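Local structure of prephenate dehydratase (3MWB) at residues A[219-222]-A[223-226]; A[35-39]-A[40-44]; A[108-111]-A[112-116]; A[263-266]-A[267-271]; A[303-306]-A[307-311]. The protein probably catalyses the decarboxylation and dehydration of prephenate to 3-phenylpyruvate in phenylalanine biosynthesis, and binds phenylalanine at its ACT domain. All coordinates share one frame; numbering follows the deposited sequence. Where two conformers were deposited one is given.

How the interactions relate
All five interactions are local, each within a helix, at its end, or at the turn leading into one. Interactions 2 and 3 belong to the prephenate dehydratase part of the chain and are alike in place: a strand ends and a helix begins, capped by an amide oxygen in one and accompanied by a pair of histidine rings in the other. Interactions 1 and 4 sit on the two ACT-domain helices and touch each other, with Gln222 and Arg226 packed on Ala263 and Gly266. Interaction 1 is the more buried and the richer in side-chain hydrogen bonds; interaction 4 rests mainly on backbone bonds. Interaction 5, on the C-terminal helix, its centre about 43 Å from the centre of the chain, is the most exposed.

Interaction 1. Residues A[219-222]-A[223-226]; sequences ILDQ and FASR
The guanidinium of Arg226 meets Gln222 at its edge, near its plane, while the ring of Phe223 has Leu220 O at its own edge. NH1 of Arg226 is shared between two oxygens of one residue, Gln222 O at 3.0 Å and Gln222 OE1 at 2.9 Å. The backbone oxygen lies in the guanidinium plane and offers a lone pair; the amide oxygen is approached from above its carbonyl plane, 49° out of it. The bend of the Gln222 chain at chi2 (-51°) brings OE1 beside NH1, which already holds the backbone oxygen.

At the end of helix 215-224, Asp221 O accepts from Ser225 N and from Ser225 OG, both at 2.8 Å and from opposite faces of its plane. A small hydroxyl residue suits this place, since OG can turn back onto the preceding helical turn. Phe223 directs its ring into the domain, against Leu267 and the sheet residues Val204 and Ile249.

Arg226 also forms a salt bridge from NE to Asp262 of helix 258-270, so its charge is probably at least partly offset there while NH1 takes up two oxygens of Gln222. The guanidinium is therefore likely to be restrained in its rotation, and ties the end of this helix to helix 258-270.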
loop_
_atom_site.group_PDB
_atom_site.type_symbol
_atom_site.label_atom_id
_atom_site.label_comp_id
_atom_site.label_asym_id
_atom_site.label_seq_id
_atom_site.Cartn_x
_atom_site.Cartn_y
_atom_site.Cartn_z
ATOM N N ILE A 219 7.437 -2.753 5.901
ATOM C CA ILE A 219 8.438 -2.094 6.757
ATOM C C ILE A 219 8.658 -0.635 6.325
ATOM O O ILE A 219 8.694 0.291 7.153
ATOM C CB ILE A 219 9.766 -2.904 6.774
ATOM C CG1 ILE A 219 9.586 -4.197 7.579
ATOM C CG2 ILE A 219 10.913 -2.068 7.353
ATOM C CD1 ILE A 219 10.647 -5.301 7.257
ATOM N N LEU A 220 8.761 -0.416 5.022
ATOM C CA LEU A 220 8.976 0.935 4.497
ATOM C C LEU A 220 7.785 1.878 4.732
ATOM O O LEU A 220 7.976 3.080 4.978
ATOM C CB LEU A 220 9.374 0.884 3.028
ATOM C CG LEU A 220 10.756 0.230 2.805
ATOM C CD1 LEU A 220 11.373 0.673 1.510
ATOM C CD2 LEU A 220 11.728 0.536 3.957
ATOM N N ASP A 221 6.578 1.316 4.717
ATOM C CA ASP A 221 5.365 2.080 4.959
ATOM C C ASP A 221 5.357 2.739 6.336
ATOM O O ASP A 221 4.749 3.789 6.490
ATOM C CB ASP A 221 4.101 1.225 4.789
ATOM C CG ASP A 221 2.861 2.072 4.534
ATOM O OD1 ASP A 221 2.891 2.891 3.600
ATOM O OD2 ASP A 221 1.849 1.921 5.263
ATOM N N GLN A 222 6.039 2.140 7.318
ATOM C CA GLN A 222 6.137 2.765 8.639
ATOM C C GLN A 222 6.723 4.179 8.529
ATOM O O GLN A 222 6.232 5.093 9.184
ATOM C CB GLN A 222 6.941 1.915 9.618
ATOM C CG GLN A 222 6.377 0.522 9.868
ATOM C CD GLN A 222 4.900 0.531 10.224
ATOM O OE1 GLN A 222 4.461 1.254 11.115
ATOM N NE2 GLN A 222 4.125 -0.291 9.520
ATOM N N PHE A 223 7.732 4.353 7.671
ATOM C CA PHE A 223 8.305 5.666 7.364
ATOM C C PHE A 223 7.431 6.482 6.397
ATOM O O PHE A 223 7.108 7.632 6.677
ATOM C CB PHE A 223 9.731 5.521 6.821
ATOM C CG PHE A 223 10.724 4.976 7.831
ATOM C CD1 PHE A 223 11.083 5.723 8.941
ATOM C CD2 PHE A 223 11.299 3.726 7.656
ATOM C CE1 PHE A 223 11.993 5.225 9.884
ATOM C CE2 PHE A 223 12.199 3.221 8.582
ATOM C CZ PHE A 223 12.563 3.973 9.689
ATOM N N ALA A 224 7.036 5.883 5.271
ATOM C CA ALA A 224 6.330 6.627 4.230
ATOM C C ALA A 224 4.972 7.164 4.690
ATOM O O ALA A 224 4.641 8.313 4.400
ATOM C CB ALA A 224 6.194 5.787 2.941
ATOM N N SER A 225 4.199 6.347 5.415
ATOM C CA SER A 225 2.871 6.764 5.911
ATOM C C SER A 225 2.918 7.884 6.971
ATOM O O SER A 225 1.883 8.468 7.275
ATOM C CB SER A 225 2.086 5.558 6.458
ATOM O OG SER A 225 2.591 5.157 7.712
ATOM N N ARG A 226 4.111 8.157 7.528
ATOM C CA ARG A 226 4.303 9.200 8.523
ATOM C C ARG A 226 5.186 10.351 8.004
ATOM O O ARG A 226 5.736 11.135 8.775
ATOM C CB ARG A 226 4.872 8.587 9.803
ATOM C CG ARG A 226 3.861 7.651 10.534
ATOM C CD ARG A 226 4.559 6.902 11.628
ATOM N NE ARG A 226 3.667 6.006 12.347
ATOM C CZ ARG A 226 3.477 4.717 12.079
ATOM N NH1 ARG A 226 4.122 4.133 11.080
ATOM N NH2 ARG A 226 2.641 4.001 12.840
#

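Interaction 2. Residues A[35-39]-A[40-44]; sequences IPCTN and VNTAL
Asn39 is the N-cap of helix 40-48, which follows strand 33-37 at an edge, within this chain, of the five-stranded sheet in the prephenate dehydratase region. Three hydrogen bonds join it to the first turn. The cap proper is made by OD1, which accepts from Thr42 N at 2.8 Å with an N-H...O angle of 166°, the donor lying nearly along the C=O axis. Asparagine suits the place because a short side chain with an oxygen at its end can reach a backbone N-H that has no earlier helical carbonyl to serve it. To bring OD1 there, CG stands between the backbone N and the carbonyl carbon (chi1 57°). The hydroxyl OG1 of Thr42 donates to the same oxygen, this time from above the amide plane, so one atom holds both the backbone and the side chain of Thr42. The backbone oxygen of Asn39 starts the regular helical pattern by accepting from Ala43 N at 3.0 Å.

The apolar contacts lie on the strand side. Cys37 points toward the helix, and its CB comes within 4.1 Å of Ala43 CB; the small alanine lets the strand end and the helix start come this close. Val40 turns to the interior, against Val57 and Ala69, while Asn39 packs on Ala116 of the second subunit, which places the cap near a subunit boundary. The methyl of Thr42, set anti to its own N, closes the group: CG2 rests 3.9 Å from Cys37 CB.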
loop_
_atom_site.group_PDB
_atom_site.type_symbol
_atom_site.label_atom_id
_atom_site.label_comp_id
_atom_site.label_asym_id
_atom_site.label_seq_id
_atom_site.Cartn_x
_atom_site.Cartn_y
_atom_site.Cartn_z
ATOM N N ILE A 35 43.748 4.832 17.446
ATOM C CA ILE A 35 44.232 3.459 17.340
ATOM C C ILE A 35 43.842 2.856 15.988
ATOM O O ILE A 35 42.649 2.697 15.709
ATOM C CB ILE A 35 43.631 2.579 18.455
ATOM C CG1 ILE A 35 43.889 3.187 19.839
ATOM C CG2 ILE A 35 44.160 1.146 18.363
ATOM C CD1 ILE A 35 45.336 3.419 20.120
ATOM N N PRO A 36 44.836 2.515 15.147
ATOM C CA PRO A 36 44.458 1.838 13.898
ATOM C C PRO A 36 44.148 0.370 14.142
ATOM O O PRO A 36 44.831 -0.284 14.934
ATOM C CB PRO A 36 45.718 1.952 13.037
ATOM C CG PRO A 36 46.832 2.031 14.025
ATOM C CD PRO A 36 46.290 2.773 15.219
ATOM N N CYS A 37 43.117 -0.138 13.484
ATOM C CA CYS A 37 42.739 -1.531 13.670
ATOM C C CYS A 37 42.761 -2.232 12.333
ATOM O O CYS A 37 42.517 -1.611 11.308
ATOM C CB CYS A 37 41.366 -1.655 14.324
ATOM S SG CYS A 37 41.328 -1.016 15.989
ATOM N N THR A 38 43.059 -3.528 12.380
ATOM C CA THR A 38 43.178 -4.392 11.205
ATOM C C THR A 38 41.935 -4.344 10.319
ATOM O O THR A 38 42.038 -4.265 9.095
ATOM C CB THR A 38 43.373 -5.869 11.637
ATOM O OG1 THR A 38 44.592 -6.008 12.376
ATOM C CG2 THR A 38 43.430 -6.769 10.431
ATOM N N ASN A 39 40.763 -4.449 10.943
ATOM C CA ASN A 39 39.508 -4.459 10.197
ATOM C C ASN A 39 38.390 -3.743 10.932
ATOM O O ASN A 39 38.556 -3.310 12.079
ATOM C CB ASN A 39 39.121 -5.897 9.759
ATOM C CG ASN A 39 39.017 -6.862 10.916
ATOM O OD1 ASN A 39 38.599 -6.498 12.006
ATOM N ND2 ASN A 39 39.394 -8.122 10.677
ATOM N N VAL A 40 37.258 -3.577 10.248
ATOM C CA VAL A 40 36.107 -2.951 10.859
ATOM C C VAL A 40 35.637 -3.658 12.138
ATOM O O VAL A 40 35.327 -2.977 13.124
ATOM C CB VAL A 40 34.944 -2.755 9.827
ATOM C CG1 VAL A 40 33.612 -2.586 10.526
ATOM C CG2 VAL A 40 35.268 -1.550 8.942
ATOM N N ASN A 41 35.573 -4.993 12.135
ATOM C CA ASN A 41 35.102 -5.679 13.328
ATOM C C ASN A 41 36.000 -5.398 14.529
ATOM O O ASN A 41 35.501 -5.075 15.597
ATOM C CB ASN A 41 34.916 -7.187 13.150
ATOM C CG ASN A 41 34.072 -7.790 14.287
ATOM O OD1 ASN A 41 32.899 -7.410 14.482
ATOM N ND2 ASN A 41 34.672 -8.692 15.068
ATOM N N THR A 42 37.315 -5.491 14.332
ATOM C CA THR A 42 38.291 -5.201 15.384
ATOM C C THR A 42 38.136 -3.779 15.907
ATOM O O THR A 42 38.226 -3.552 17.124
ATOM C CB THR A 42 39.731 -5.464 14.901
ATOM O OG1 THR A 42 39.867 -6.860 14.611
ATOM C CG2 THR A 42 40.750 -5.112 15.987
ATOM N N ALA A 43 37.888 -2.826 15.004
ATOM C CA ALA A 43 37.648 -1.434 15.422
ATOM C C ALA A 43 36.449 -1.352 16.361
ATOM O O ALA A 43 36.506 -0.702 17.425
ATOM C CB ALA A 43 37.441 -0.500 14.200
ATOM N N LEU A 44 35.353 -1.994 15.963
ATOM C CA LEU A 44 34.107 -1.936 16.734
ATOM C C LEU A 44 34.186 -2.743 18.027
ATOM O O LEU A 44 33.618 -2.356 19.056
ATOM C CB LEU A 44 32.922 -2.393 15.875
ATOM C CG LEU A 44 32.583 -1.487 14.668
ATOM C CD1 LEU A 44 31.492 -2.111 13.797
ATOM C CD2 LEU A 44 32.135 -0.094 15.084
#

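Interaction 3. Residues A[108-111]-A[112-116]; sequences ISTH and GHAWA
His111 occupies the N-cap position of helix 112-115, and its carbonyl oxygen accepts from Trp115 N at 3.1 Å with an angle of 169°, and weakly from Ala114 N. The side chains of His111 and His113 run side by side and form a T-shaped pair: the edge of the His111 ring points at the face of His113, centroids 4.5 Å apart and planes at 73°. His111 NE2 lies over that face toward its rim, while His113 N lies at the edge of the His111 ring, in its plane, 3.0 Å from CD2.

Thr110 and Ile108 direct their side chains to the helix. CG2 of Thr110 lies 3.7 Å from Trp115 CB, and Ile108 CD1 meets the indole edge at CZ3, 4.1 Å away. Branched residues suit the end of a strand that packs against the edge of a large indole, which also stacks on Tyr131.

Without the imidazole, as with an alanine here in place of His113, the His111 edge is likely to lose its aromatic face and Ser62 O its ND1 partner. Thr110 spends its hydroxyl on Ile155 O and leaves its methyl for Trp115, whereas the His111-His113 pair relies on ring contact and on the His113 ND1 bond to Ser62 O.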
loop_
_atom_site.group_PDB
_atom_site.type_symbol
_atom_site.label_atom_id
_atom_site.label_comp_id
_atom_site.label_asym_id
_atom_site.label_seq_id
_atom_site.Cartn_x
_atom_site.Cartn_y
_atom_site.Cartn_z
ATOM N N ILE A 108 52.722 0.569 -10.646
ATOM C CA ILE A 108 52.044 1.416 -9.647
ATOM C C ILE A 108 51.188 0.542 -8.722
ATOM O O ILE A 108 50.367 -0.245 -9.192
ATOM C CB ILE A 108 51.133 2.470 -10.306
ATOM C CG1 ILE A 108 51.928 3.345 -11.284
ATOM C CG2 ILE A 108 50.452 3.367 -9.248
ATOM C CD1 ILE A 108 51.063 4.058 -12.272
ATOM N N SER A 109 51.385 0.685 -7.417
ATOM C CA SER A 109 50.601 -0.059 -6.432
ATOM C C SER A 109 49.578 0.828 -5.716
ATOM O O SER A 109 49.871 1.959 -5.351
ATOM C CB SER A 109 51.518 -0.712 -5.406
ATOM O OG SER A 109 50.767 -1.422 -4.428
ATOM N N THR A 110 48.368 0.299 -5.546
ATOM C CA THR A 110 47.317 0.953 -4.783
ATOM C C THR A 110 46.190 -0.034 -4.527
ATOM O O THR A 110 46.198 -1.160 -5.054
ATOM C CB THR A 110 46.757 2.217 -5.497
ATOM O OG1 THR A 110 45.916 2.938 -4.596
ATOM C CG2 THR A 110 45.983 1.856 -6.760
ATOM N N HIS A 111 45.222 0.384 -3.719
ATOM C CA HIS A 111 44.011 -0.388 -3.549
ATOM C C HIS A 111 43.247 -0.332 -4.862
ATOM O O HIS A 111 43.206 0.722 -5.484
ATOM C CB HIS A 111 43.145 0.178 -2.426
ATOM C CG HIS A 111 41.986 -0.706 -2.084
ATOM N ND1 HIS A 111 41.951 -1.490 -0.946
ATOM C CD2 HIS A 111 40.847 -0.975 -2.763
ATOM C CE1 HIS A 111 40.823 -2.183 -0.930
ATOM N NE2 HIS A 111 40.137 -1.888 -2.024
ATOM N N GLY A 112 42.643 -1.455 -5.269
ATOM C CA GLY A 112 41.826 -1.529 -6.500
ATOM C C GLY A 112 40.769 -0.445 -6.658
ATOM O O GLY A 112 40.472 -0.006 -7.779
ATOM N N HIS A 113 40.187 -0.011 -5.547
ATOM C CA HIS A 113 39.188 1.064 -5.558
ATOM C C HIS A 113 39.785 2.410 -5.983
ATOM O O HIS A 113 39.135 3.194 -6.674
ATOM C CB HIS A 113 38.540 1.187 -4.176
ATOM C CG HIS A 113 37.702 0.001 -3.796
ATOM N ND1 HIS A 113 36.832 0.017 -2.727
ATOM C CD2 HIS A 113 37.586 -1.230 -4.358
ATOM C CE1 HIS A 113 36.226 -1.155 -2.639
ATOM N NE2 HIS A 113 36.665 -1.931 -3.616
ATOM N N ALA A 114 41.014 2.670 -5.550
ATOM C CA ALA A 114 41.742 3.864 -5.975
ATOM C C ALA A 114 42.129 3.766 -7.458
ATOM O O ALA A 114 41.890 4.696 -8.245
ATOM C CB ALA A 114 42.971 4.079 -5.108
ATOM N N TRP A 115 42.706 2.629 -7.833
ATOM C CA TRP A 115 43.117 2.399 -9.211
ATOM C C TRP A 115 41.992 2.693 -10.188
ATOM O O TRP A 115 42.179 3.461 -11.131
ATOM C CB TRP A 115 43.621 0.964 -9.413
ATOM C CG TRP A 115 44.078 0.713 -10.823
ATOM C CD1 TRP A 115 43.430 -0.017 -11.776
ATOM C CD2 TRP A 115 45.260 1.233 -11.448
ATOM N NE1 TRP A 115 44.143 -0.002 -12.952
ATOM C CE2 TRP A 115 45.269 0.761 -12.781
ATOM C CE3 TRP A 115 46.317 2.045 -11.011
ATOM C CZ2 TRP A 115 46.297 1.074 -13.682
ATOM C CZ3 TRP A 115 47.329 2.353 -11.897
ATOM C CH2 TRP A 115 47.318 1.860 -13.219
ATOM N N ALA A 116 40.823 2.105 -9.934
ATOM C CA ALA A 116 39.665 2.194 -10.828
ATOM C C ALA A 116 39.169 3.628 -11.037
ATOM O O ALA A 116 38.480 3.917 -12.014
ATOM C CB ALA A 116 38.527 1.312 -10.295
#

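Interaction 4. Residues A[263-266]-A[267-271]; sequences ALAG and LHRIS
Helix 258-270 is one of the two helices that pack with the four-stranded antiparallel sheet of the ACT domain, and this contact is its last two turns. The i to i+4 bonds from Leu267 N, His268 N and Arg269 N to Ala263 O, Leu264 O and Ala265 O are each about 3.0 Å, and Ile270 N makes a weak bond to Gly266 O, 3.3 Å long.

The distinctive side chain is Arg269. In the conformer given, one of two, the chain turns at chi3 (-53°) and lays the guanidinium back along the preceding turn, one face over Gly266 CA, with NH2 3.5 Å from that carbon. NH1 reaches 3.6 Å from Ala265 CB. Small residues suit both positions: an alanine methyl leaves the flat group close to the helix, and glycine leaves its CA bare beneath it. The same bareness lets Gln222 OE1 come in against Gly266 CA from helix 215-224.

Leu267 is the inward leucine, packed on Val204 of the sheet and on Ile219. Leu264 touches Val204 too but also reaches the subunit boundary; its CD2 meets Leu267 CD1 at 4.4 Å, a loose contact.

Toward the third subunit, Arg269 makes a cation-pi contact with Phe299 of that subunit, which probably offers the cation some favourable electrostatics, while its contact with Gly266 and Ala265 is van der Waals in this conformer. The helix is thus largely apolar toward its own domain, and toward the third subunit it combines packing on alanine and valine with contacts to aromatic rings.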
loop_
_atom_site.group_PDB
_atom_site.type_symbol
_atom_site.label_atom_id
_atom_site.label_comp_id
_atom_site.label_asym_id
_atom_site.label_seq_id
_atom_site.Cartn_x
_atom_site.Cartn_y
_atom_site.Cartn_z
ATOM N N ALA A 263 7.031 6.014 13.849
ATOM C CA ALA A 263 7.563 5.043 12.879
ATOM C C ALA A 263 8.385 3.953 13.549
ATOM O O ALA A 263 8.216 2.792 13.225
ATOM C CB ALA A 263 8.391 5.743 11.789
ATOM N N LEU A 264 9.268 4.336 14.480
ATOM C CA LEU A 264 10.062 3.374 15.228
ATOM C C LEU A 264 9.160 2.360 15.952
ATOM O O LEU A 264 9.469 1.166 15.973
ATOM C CB LEU A 264 11.023 4.069 16.225
ATOM C CG LEU A 264 12.167 4.898 15.588
ATOM C CD1 LEU A 264 12.855 5.804 16.637
ATOM C CD2 LEU A 264 13.206 4.006 14.842
ATOM N N ALA A 265 8.076 2.832 16.550
ATOM C CA ALA A 265 7.132 1.916 17.218
ATOM C C ALA A 265 6.504 0.946 16.225
ATOM O O ALA A 265 6.365 -0.248 16.520
ATOM C CB ALA A 265 6.065 2.678 17.979
ATOM N N GLY A 266 6.158 1.449 15.050
ATOM C CA GLY A 266 5.565 0.609 13.974
ATOM C C GLY A 266 6.512 -0.489 13.535
ATOM O O GLY A 266 6.094 -1.621 13.260
ATOM N N LEU A 267 7.799 -0.139 13.471
ATOM C CA LEU A 267 8.864 -1.062 13.074
ATOM C C LEU A 267 9.016 -2.164 14.107
ATOM O O LEU A 267 9.128 -3.319 13.754
ATOM C CB LEU A 267 10.203 -0.312 12.901
ATOM C CG LEU A 267 10.391 0.595 11.686
ATOM C CD1 LEU A 267 11.748 1.270 11.753
ATOM C CD2 LEU A 267 10.256 -0.175 10.375
ATOM N N HIS A 268 9.040 -1.791 15.382
ATOM C CA HIS A 268 9.188 -2.753 16.468
ATOM C C HIS A 268 8.009 -3.746 16.471
ATOM O O HIS A 268 8.213 -4.955 16.661
ATOM C CB HIS A 268 9.318 -2.026 17.809
ATOM C CG HIS A 268 9.570 -2.933 18.969
ATOM N ND1 HIS A 268 10.815 -3.068 19.553
ATOM C CD2 HIS A 268 8.732 -3.714 19.689
ATOM C CE1 HIS A 268 10.739 -3.916 20.559
ATOM N NE2 HIS A 268 9.486 -4.322 20.666
ATOM N N ARG A 269 6.788 -3.247 16.245
ATOM C CA ARG A 269 5.620 -4.130 16.203
ATOM C C ARG A 269 5.779 -5.224 15.134
ATOM O O ARG A 269 5.523 -6.394 15.414
ATOM C CB ARG A 269 4.307 -3.333 16.062
ATOM C CG ARG A 269 3.963 -2.522 17.327
ATOM C CD ARG A 269 2.589 -1.842 17.295
ATOM N NE ARG A 269 2.333 -1.005 16.114
ATOM C CZ ARG A 269 2.548 0.306 16.047
ATOM N NH1 ARG A 269 3.068 0.962 17.085
ATOM N NH2 ARG A 269 2.242 0.967 14.937
ATOM N N ILE A 270 6.232 -4.854 13.942
ATOM C CA ILE A 270 6.442 -5.821 12.832
ATOM C C ILE A 270 7.626 -6.751 13.114
ATOM O O ILE A 270 7.589 -7.965 12.807
ATOM C CB ILE A 270 6.747 -5.101 11.498
ATOM C CG1 ILE A 270 5.543 -4.293 11.009
ATOM C CG2 ILE A 270 7.185 -6.102 10.392
ATOM C CD1 ILE A 270 5.945 -3.245 9.945
ATOM N N SER A 271 8.663 -6.158 13.701
ATOM C CA SER A 271 9.935 -6.822 13.903
ATOM C C SER A 271 10.537 -6.388 15.259
ATOM O O SER A 271 11.324 -5.432 15.317
ATOM C CB SER A 271 10.877 -6.466 12.742
ATOM O OG SER A 271 12.074 -7.227 12.790
#

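Interaction 5. Residues A[303-306]-A[307-311]; sequences HAWV and DSILK
Trp305 O is gripped by two donors of the following turn: Ser308 OG at 2.6 Å, on a lone pair and in the carbonyl plane, and Ile309 N at 3.3 Å. They belong to helix 296-311, the C-terminal helix, which reaches out to pack on the third subunit. Serine suits the place because its hydroxyl, set between backbone N and carbonyl carbon (chi1 68°), can turn back to the carbonyl three residues earlier, so that a polar group on an exposed surface is met within the helix itself.

One turn on from Trp305, Ile309 supplies a CH-pi contact. Its CD1 sits over the six-membered ring, 3.8 Å from the centroid and 9° off the normal. The first torsion of Trp305 (chi1 -178°) carries the indole outward, and chi2 turns a face to the isoleucine; the unbranched end of that chain is slim enough to lie on it. Ile309 also packs on Phe276 of the third subunit.

Were the indole of Trp305 cut back to an alanine, Ile309 CD1 would probably lose the face it rests on, and His268 of the third subunit the ring it meets.

Val306 and Leu310 point the same way, side by side along the helix, with Val306 on Leu264 of the third subunit. Their methyls are more loosely matched, Val306 CG1 lying 4.2 Å from Leu310 CD1.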
loop_
_atom_site.group_PDB
_atom_site.type_symbol
_atom_site.label_atom_id
_atom_site.label_comp_id
_atom_site.label_asym_id
_atom_site.label_seq_id
_atom_site.Cartn_x
_atom_site.Cartn_y
_atom_site.Cartn_z
ATOM N N HIS A 303 -3.555 12.996 19.083
ATOM C CA HIS A 303 -3.533 12.308 20.386
ATOM C C HIS A 303 -4.571 12.901 21.325
ATOM O O HIS A 303 -5.262 12.163 22.048
ATOM C CB HIS A 303 -2.145 12.364 21.034
ATOM C CG HIS A 303 -1.988 11.492 22.248
ATOM N ND1 HIS A 303 -1.906 10.114 22.178
ATOM C CD2 HIS A 303 -1.864 11.806 23.564
ATOM C CE1 HIS A 303 -1.760 9.618 23.395
ATOM N NE2 HIS A 303 -1.728 10.623 24.255
ATOM N N ALA A 304 -4.670 14.234 21.323
ATOM C CA ALA A 304 -5.630 14.933 22.179
ATOM C C ALA A 304 -7.068 14.622 21.750
ATOM O O ALA A 304 -7.945 14.470 22.597
ATOM C CB ALA A 304 -5.378 16.419 22.170
ATOM N N TRP A 305 -7.303 14.519 20.442
ATOM C CA TRP A 305 -8.629 14.149 19.971
ATOM C C TRP A 305 -8.988 12.744 20.455
ATOM O O TRP A 305 -10.047 12.555 21.022
ATOM C CB TRP A 305 -8.742 14.274 18.451
ATOM C CG TRP A 305 -10.103 13.960 17.889
ATOM C CD1 TRP A 305 -11.259 14.682 18.068
ATOM C CD2 TRP A 305 -10.448 12.858 17.029
ATOM N NE1 TRP A 305 -12.291 14.093 17.374
ATOM C CE2 TRP A 305 -11.825 12.978 16.729
ATOM C CE3 TRP A 305 -9.726 11.785 16.485
ATOM C CZ2 TRP A 305 -12.499 12.060 15.905
ATOM C CZ3 TRP A 305 -10.394 10.876 15.667
ATOM C CH2 TRP A 305 -11.775 11.018 15.397
ATOM N N VAL A 306 -8.103 11.768 20.267
ATOM C CA VAL A 306 -8.393 10.424 20.736
ATOM C C VAL A 306 -8.582 10.420 22.251
ATOM O O VAL A 306 -9.489 9.737 22.765
ATOM C CB VAL A 306 -7.348 9.391 20.276
ATOM C CG1 VAL A 306 -7.729 8.010 20.742
ATOM C CG2 VAL A 306 -7.243 9.413 18.729
ATOM N N ASP A 307 -7.779 11.197 22.961
ATOM C CA ASP A 307 -7.953 11.258 24.393
ATOM C C ASP A 307 -9.353 11.732 24.813
ATOM O O ASP A 307 -9.927 11.192 25.768
ATOM C CB ASP A 307 -6.882 12.106 25.059
ATOM C CG ASP A 307 -6.750 11.775 26.511
ATOM O OD1 ASP A 307 -6.909 10.582 26.851
ATOM O OD2 ASP A 307 -6.523 12.688 27.322
ATOM N N SER A 308 -9.897 12.716 24.090
ATOM C CA SER A 308 -11.218 13.254 24.396
ATOM C C SER A 308 -12.292 12.176 24.247
ATOM O O SER A 308 -13.233 12.123 25.039
ATOM C CB SER A 308 -11.540 14.482 23.543
ATOM O OG SER A 308 -11.710 14.150 22.170
ATOM N N ILE A 309 -12.128 11.311 23.249
ATOM C CA ILE A 309 -13.036 10.179 23.035
ATOM C C ILE A 309 -12.933 9.154 24.153
ATOM O O ILE A 309 -13.955 8.715 24.722
ATOM C CB ILE A 309 -12.735 9.490 21.698
ATOM C CG1 ILE A 309 -13.088 10.428 20.542
ATOM C CG2 ILE A 309 -13.471 8.162 21.607
ATOM C CD1 ILE A 309 -12.494 10.038 19.191
ATOM N N LEU A 310 -11.702 8.766 24.477
ATOM C CA LEU A 310 -11.488 7.760 25.517
ATOM C C LEU A 310 -12.039 8.227 26.843
ATOM O O LEU A 310 -12.731 7.476 27.534
ATOM C CB LEU A 310 -10.008 7.392 25.659
ATOM C CG LEU A 310 -9.300 6.801 24.433
ATOM C CD1 LEU A 310 -7.807 6.673 24.695
ATOM C CD2 LEU A 310 -9.904 5.459 24.014
ATOM N N LYS A 311 -11.743 9.474 27.189
ATOM C CA LYS A 311 -12.041 9.984 28.524
ATOM C C LYS A 311 -13.422 10.624 28.674
ATOM O O LYS A 311 -13.923 10.741 29.790
ATOM C CB LYS A 311 -10.944 10.953 28.968
ATOM C CG LYS A 311 -9.715 10.249 29.514
ATOM C CD LYS A 311 -8.614 11.221 29.873
ATOM C CE LYS A 311 -7.461 10.478 30.518
ATOM N NZ LYS A 311 -6.388 11.398 30.967
#